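Local coordinates for hypoxanthine phosphoribosyltransferase (Bacillus anthracis, PDB 4QYI), which probably catalyses the transfer of a phosphoribosyl group from PRPP to hypoxanthine or guanine, a purine-salvage step that yields IMP or GMP, at residues A[51-54]-A[55-58]; A[162-165]-A[166-169]. One frame throughout, in Å; residues are numbered along the deposited sequence.

Interaction 1 (residues 51-58) comes first along the chain, where helix 48-55 ends and the loop toward strand 62-71 begins; interaction 2 (residues 162-169) follows far later, in the loop between strands 155-156 and 172-175. Their centres lie 21 Å apart and their nearest atoms about 9 Å, so the two do not touch. The first belongs to a helix packed beside the large mixed sheet, the second to the small antiparallel sheet formed by strands 8-13, 172-175 and 155-156. Tyr158 joins them indirectly, bonding Asp53 through its hydroxyl and Leu169 through its backbone. Both also reach the second subunit, while Arg167 of interaction 2, whose side chain lies about 7 Å from the bound magnesium, holds a phosphate ion.

Interaction 1: residues A[51-54]-A[55-58]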
ATOM      1  N   ALA A  51      -0.524   3.333   6.149  1.00 47.96           N
ATOM      2  CA  ALA A  51      -1.537   2.299   6.386  1.00 47.85           C
ATOM      3  C   ALA A  51      -0.890   0.991   6.743  1.00 48.25           C
ATOM      4  O   ALA A  51      -1.339   0.327   7.673  1.00 46.14           O
ATOM      5  CB  ALA A  51      -2.447   2.118   5.181  1.00 48.82           C
ATOM      6  N   ALA A  52       0.152   0.622   6.002  1.00 48.31           N
ATOM      7  CA  ALA A  52       0.859  -0.619   6.270  1.00 50.63           C
ATOM      8  C   ALA A  52       1.376  -0.620   7.720  1.00 51.28           C
ATOM      9  O   ALA A  52       1.238  -1.609   8.420  1.00 51.46           O
ATOM     10  CB  ALA A  52       2.018  -0.804   5.294  1.00 51.02           C
ATOM     11  N   ASP A  53       1.938   0.502   8.174  1.00 53.89           N
ATOM     12  CA  ASP A  53       2.474   0.573   9.531  1.00 56.63           C
ATOM     13  C   ASP A  53       1.380   0.654  10.589  1.00 57.26           C
ATOM     14  O   ASP A  53       1.464  -0.000  11.628  1.00 55.40           O
ATOM     15  CB  ASP A  53       3.398   1.780   9.704  1.00 59.64           C
ATOM     16  CG  ASP A  53       4.713   1.636   8.952  1.00 61.26           C
ATOM     17  OD1 ASP A  53       5.041   0.534   8.443  1.00 57.15           O
ATOM     18  OD2 ASP A  53       5.432   2.648   8.900  1.00 65.33           O
ATOM     19  N   LEU A  54       0.352   1.455  10.327  1.00 52.79           N
ATOM     20  CA  LEU A  54      -0.732   1.625  11.285  1.00 52.93           C
ATOM     21  C   LEU A  54      -1.466   0.326  11.597  1.00 51.27           C
ATOM     22  O   LEU A  54      -1.674  -0.030  12.769  1.00 49.99           O
ATOM     23  CB  LEU A  54      -1.743   2.623  10.732  1.00 50.99           C
ATOM     24  CG  LEU A  54      -2.940   2.967  11.635  1.00 50.43           C
ATOM     25  CD1 LEU A  54      -2.479   3.786  12.830  1.00 52.08           C
ATOM     26  CD2 LEU A  54      -3.978   3.737  10.832  1.00 48.97           C
ATOM     27  N   ILE A  55      -1.864  -0.397  10.562  1.00 50.25           N
ATOM     28  CA  ILE A  55      -2.645  -1.612  10.806  1.00 50.83           C
ATOM     29  C   ILE A  55      -1.907  -2.708  11.556  1.00 50.40           C
ATOM     30  O   ILE A  55      -2.535  -3.508  12.269  1.00 49.31           O
ATOM     31  CB  ILE A  55      -3.299  -2.173   9.528  1.00 49.80           C
ATOM     32  CG1 ILE A  55      -2.255  -2.754   8.570  1.00 50.69           C
ATOM     33  CG2 ILE A  55      -4.160  -1.085   8.880  1.00 50.47           C
ATOM     34  CD1 ILE A  55      -2.881  -3.374   7.336  1.00 50.72           C
ATOM     35  N   ARG A  56      -0.590  -2.733  11.433  1.00 52.91           N
ATOM     36  CA  ARG A  56       0.215  -3.733  12.117  1.00 55.28           C
ATOM     37  C   ARG A  56       0.278  -3.536  13.638  1.00 57.37           C
ATOM     38  O   ARG A  56       0.710  -4.428  14.348  1.00 56.14           O
ATOM     39  CB  ARG A  56       1.606  -3.844  11.495  1.00 56.78           C
ATOM     40  CG  ARG A  56       1.564  -4.615  10.190  1.00 55.81           C
ATOM     41  CD  ARG A  56       2.933  -4.800   9.596  1.00 55.90           C
ATOM     42  NE  ARG A  56       3.403  -3.569   8.993  1.00 56.81           N
ATOM     43  CZ  ARG A  56       4.558  -3.426   8.360  1.00 57.00           C
ATOM     44  NH1 ARG A  56       5.408  -4.451   8.275  1.00 58.15           N
ATOM     45  NH2 ARG A  56       4.866  -2.251   7.825  1.00 54.83           N
ATOM     46  N   HIS A  57      -0.145  -2.366  14.109  1.00 57.37           N
ATOM     47  CA  HIS A  57      -0.222  -2.079  15.533  1.00 60.28           C
ATOM     48  C   HIS A  57      -1.641  -2.218  16.050  1.00 58.12           C
ATOM     49  O   HIS A  57      -1.853  -2.168  17.253  1.00 61.92           O
ATOM     50  CB  HIS A  57       0.300  -0.684  15.852  1.00 61.89           C
ATOM     51  CG  HIS A  57       1.787  -0.576  15.734  1.00 63.45           C
ATOM     52  ND1 HIS A  57       2.418   0.134  14.738  1.00 66.27           N
ATOM     53  CD2 HIS A  57       2.772  -1.150  16.465  1.00 65.90           C
ATOM     54  CE1 HIS A  57       3.727   0.013  14.876  1.00 65.54           C
ATOM     55  NE2 HIS A  57       3.966  -0.761  15.914  1.00 67.06           N
ATOM     56  N   ILE A  58      -2.611  -2.403  15.156  1.00 54.49           N
ATOM     57  CA  ILE A  58      -3.997  -2.571  15.588  1.00 53.75           C
ATOM     58  C   ILE A  58      -4.263  -4.053  15.785  1.00 53.44           C
ATOM     59  O   ILE A  58      -4.131  -4.856  14.860  1.00 53.62           O
ATOM     60  CB  ILE A  58      -4.983  -1.963  14.574  1.00 52.80           C
ATOM     61  CG1 ILE A  58      -4.776  -0.450  14.525  1.00 54.56           C
ATOM     62  CG2 ILE A  58      -6.418  -2.278  14.970  1.00 52.60           C
ATOM     63  CD1 ILE A  58      -5.506   0.230  13.380  1.00 54.27           C
TER
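Arg56 folds back over the last turn of helix 48-55 and grips two acceptors with neighbouring nitrogens. Its NE donates to Ala52 O at 3.0 Å, arriving above the carbonyl plane, while NH2 reaches Asp53 OD1 at 2.9 Å in a salt bridge whose N-H angle of 118° makes the hydrogen bond itself weak. Both oxygens meet the guanidinium at its edge, and the carboxylate plane is turned 32° from it. A bend at chi3 (-75°) in the arginine chain turns the guanidinium back toward Asp53.

Behind these side chains an i to i+4 bond gives way to an i to i+3 bond: Ile55 N still bonds Ala51 O at 3.0 Å, but His57 N takes Leu54 O at 3.1 Å, and Ile58 N adds only a weak bond to Leu54 O at 3.5 Å. Ile58 N bonds better to Ile55 O, closing a type I turn. The His57 ring lies obliquely to Asp53 O, with a weak bond from ND1 at 3.3 Å. On the apolar side, CD1 of Ile58 rests against CG of Leu54 at 4.1 Å.

Further out, Asp53 OD2 accepts from Tyr158 OH and also pairs with a basic side chain of a neighbouring subunit, whereas Arg56 NH1 pairs with an acidic one there. The helix end is thus tied to the neighbouring subunit by two salt bridges. Within its own chain it packs on helix 15-32 through Asp53, His57 and Ile58, just before the chain enters strand 62-71.

Interaction 2: residues A[162-165]-A[166-169]; sequences CAEK and YRNL. With PO4 (phosphate ion), chain G.
One face of the Tyr166 ring carries the aliphatic chain of Lys165: CG sits 3.6 Å from the ring centroid and 14° off the normal, a CH-pi contact. From there the lysine runs across the ring toward the phenol end, where CE approaches Tyr166 OH at 3.2 Å. The chain is extended as far as CE and turns at its last torsion, and its NZ is paired with an acidic side chain of a neighbouring subunit.

The second flat group, the Arg167 guanidinium, is used along its edge. NH2 donates to Glu164 OE1 at 3.0 Å and 164°, a salt bridge in the guanidinium plane but above that of the carboxylate, the two planes being 45° apart. Phosphate O2 takes a bond from NH1 at 2.7 Å and a weaker one from NH2 at 3.1 Å. Gly159 O also accepts from NH1. Glutamate and arginine lie side by side and point the same way; the bend of Glu164 at its second torsion turns its carboxylate to this meeting.

Two turns set the backbone: type I' from Cys162 to Lys165, closed by paired bonds between Cys162 and Lys165, then type I from Tyr166 to Leu169. A water bridges them, donating to Glu164 O and accepting from Arg167 N.

The phosphate, probably from the crystallisation liquor, is also bound by the backbone nitrogens of Lys45 and Gly46. With magnesium about 7 Å from the Arg167 side chain, the arrangement is consistent with the pyrophosphate-binding side of a phosphoribosyltransferase active site, where PRPP is held.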
ATOM      1  N   CYS A 162       6.665  13.919  -4.702  1.00 86.62           N
ATOM      2  CA  CYS A 162       6.734  15.192  -5.391  1.00 86.70           C
ATOM      3  C   CYS A 162       7.042  14.683  -6.802  1.00 88.62           C
ATOM      4  O   CYS A 162       8.124  14.140  -7.072  1.00 95.22           O
ATOM      5  CB  CYS A 162       7.799  16.125  -4.851  1.00 87.92           C
ATOM      6  SG  CYS A 162       8.038  17.503  -5.996  1.00 88.95           S
ATOM      7  N   ALA A 163       6.048  14.795  -7.674  1.00 87.63           N
ATOM      8  CA  ALA A 163       6.139  14.317  -9.051  1.00 84.65           C
ATOM      9  C   ALA A 163       6.554  12.836  -9.089  1.00 80.49           C
ATOM     10  O   ALA A 163       7.419  12.443  -9.863  1.00 79.70           O
ATOM     11  CB  ALA A 163       7.076  15.191  -9.880  1.00 88.08           C
ATOM     12  N   GLU A 164       5.934  12.041  -8.216  1.00 79.85           N
ATOM     13  CA  GLU A 164       6.157  10.588  -8.101  1.00 79.39           C
ATOM     14  C   GLU A 164       7.521  10.198  -7.499  1.00 83.43           C
ATOM     15  O   GLU A 164       7.865   9.018  -7.443  1.00 80.92           O
ATOM     16  CB  GLU A 164       5.932   9.878  -9.454  1.00 79.26           C
ATOM     17  CG  GLU A 164       4.537  10.078 -10.051  1.00 80.19           C
ATOM     18  CD  GLU A 164       3.404   9.589  -9.148  1.00 80.97           C
ATOM     19  OE1 GLU A 164       3.627   8.730  -8.267  1.00 76.60           O
ATOM     20  OE2 GLU A 164       2.268  10.071  -9.315  1.00 85.76           O
ATOM     21  N   LYS A 165       8.287  11.191  -7.054  1.00 84.40           N
ATOM     22  CA  LYS A 165       9.604  10.965  -6.471  1.00 87.03           C
ATOM     23  C   LYS A 165       9.563  11.066  -4.938  1.00 80.66           C
ATOM     24  O   LYS A 165       8.657  11.679  -4.363  1.00 82.98           O
ATOM     25  CB  LYS A 165      10.587  11.973  -7.100  1.00 93.65           C
ATOM     26  CG  LYS A 165      12.042  11.900  -6.654  1.00105.42           C
ATOM     27  CD  LYS A 165      12.894  12.921  -7.406  1.00108.72           C
ATOM     28  CE  LYS A 165      14.375  12.818  -7.047  1.00115.02           C
ATOM     29  NZ  LYS A 165      15.052  11.567  -7.483  1.00117.70           N
ATOM     30  N   TYR A 166      10.491  10.362  -4.292  1.00 75.33           N
ATOM     31  CA  TYR A 166      10.673  10.372  -2.835  1.00 71.94           C
ATOM     32  C   TYR A 166       9.683   9.621  -1.930  1.00 67.19           C
ATOM     33  O   TYR A 166       9.766   9.746  -0.714  1.00 64.19           O
ATOM     34  CB  TYR A 166      10.811  11.809  -2.325  1.00 73.79           C
ATOM     35  CG  TYR A 166      11.968  12.569  -2.932  1.00 78.47           C
ATOM     36  CD1 TYR A 166      13.275  12.124  -2.768  1.00 79.72           C
ATOM     37  CD2 TYR A 166      11.761  13.759  -3.615  1.00 80.56           C
ATOM     38  CE1 TYR A 166      14.338  12.822  -3.309  1.00 81.94           C
ATOM     39  CE2 TYR A 166      12.815  14.471  -4.153  1.00 85.14           C
ATOM     40  CZ  TYR A 166      14.104  14.005  -3.992  1.00 85.78           C
ATOM     41  OH  TYR A 166      15.149  14.721  -4.544  1.00 90.17           O
ATOM     42  N   ARG A 167       8.778   8.823  -2.483  1.00 66.50           N
ATOM     43  CA  ARG A 167       7.835   8.080  -1.627  1.00 64.15           C
ATOM     44  C   ARG A 167       8.548   7.080  -0.743  1.00 65.13           C
ATOM     45  O   ARG A 167       8.005   6.666   0.277  1.00 64.44           O
ATOM     46  CB  ARG A 167       6.807   7.299  -2.448  1.00 63.27           C
ATOM     47  CG  ARG A 167       5.874   8.138  -3.295  1.00 62.80           C
ATOM     48  CD  ARG A 167       4.726   7.270  -3.780  1.00 62.48           C
ATOM     49  NE  ARG A 167       3.915   7.910  -4.804  1.00 66.16           N
ATOM     50  CZ  ARG A 167       2.877   8.709  -4.585  1.00 65.71           C
ATOM     51  NH1 ARG A 167       2.478   9.011  -3.356  1.00 68.29           N
ATOM     52  NH2 ARG A 167       2.233   9.212  -5.619  1.00 66.16           N
ATOM     53  N   ASN A 168       9.766   6.698  -1.125  1.00 64.30           N
ATOM     54  CA  ASN A 168      10.490   5.687  -0.390  1.00 65.46           C
ATOM     55  C   ASN A 168      11.359   6.166   0.765  1.00 65.85           C
ATOM     56  O   ASN A 168      12.012   5.349   1.398  1.00 64.26           O
ATOM     57  CB  ASN A 168      11.351   4.871  -1.338  1.00 67.18           C
ATOM     58  CG  ASN A 168      12.417   5.698  -1.999  1.00 69.21           C
ATOM     59  OD1 ASN A 168      12.203   6.858  -2.340  1.00 69.12           O
ATOM     60  ND2 ASN A 168      13.581   5.107  -2.174  1.00 73.13           N
ATOM     61  N   LEU A 169      11.366   7.463   1.059  1.00 65.84           N
ATOM     62  CA  LEU A 169      12.128   7.920   2.211  1.00 66.32           C
ATOM     63  C   LEU A 169      11.464   7.398   3.487  1.00 63.08           C
ATOM     64  O   LEU A 169      10.247   7.406   3.592  1.00 61.43           O
ATOM     65  CB  LEU A 169      12.180   9.442   2.279  1.00 68.44           C
ATOM     66  CG  LEU A 169      12.727  10.149   1.044  1.00 72.57           C
ATOM     67  CD1 LEU A 169      12.736  11.652   1.266  1.00 74.74           C
ATOM     68  CD2 LEU A 169      14.127   9.665   0.697  1.00 73.85           C
TER
HETATM   69  P   PO4 G 202      -1.374  10.540  -3.947  0.80 98.13           P
HETATM   70  O1  PO4 G 202      -1.766   9.781  -5.197  0.80 80.78           O
HETATM   71  O2  PO4 G 202       0.083  10.280  -3.678  0.80 65.24           O
HETATM   72  O3  PO4 G 202      -1.564  12.035  -4.099  0.80 79.67           O
HETATM   73  O4  PO4 G 202      -2.229  10.045  -2.798  0.80 88.50           O
HETATM   74  O   HOH W   1       8.633   7.386  -5.139  1.00 59.42           O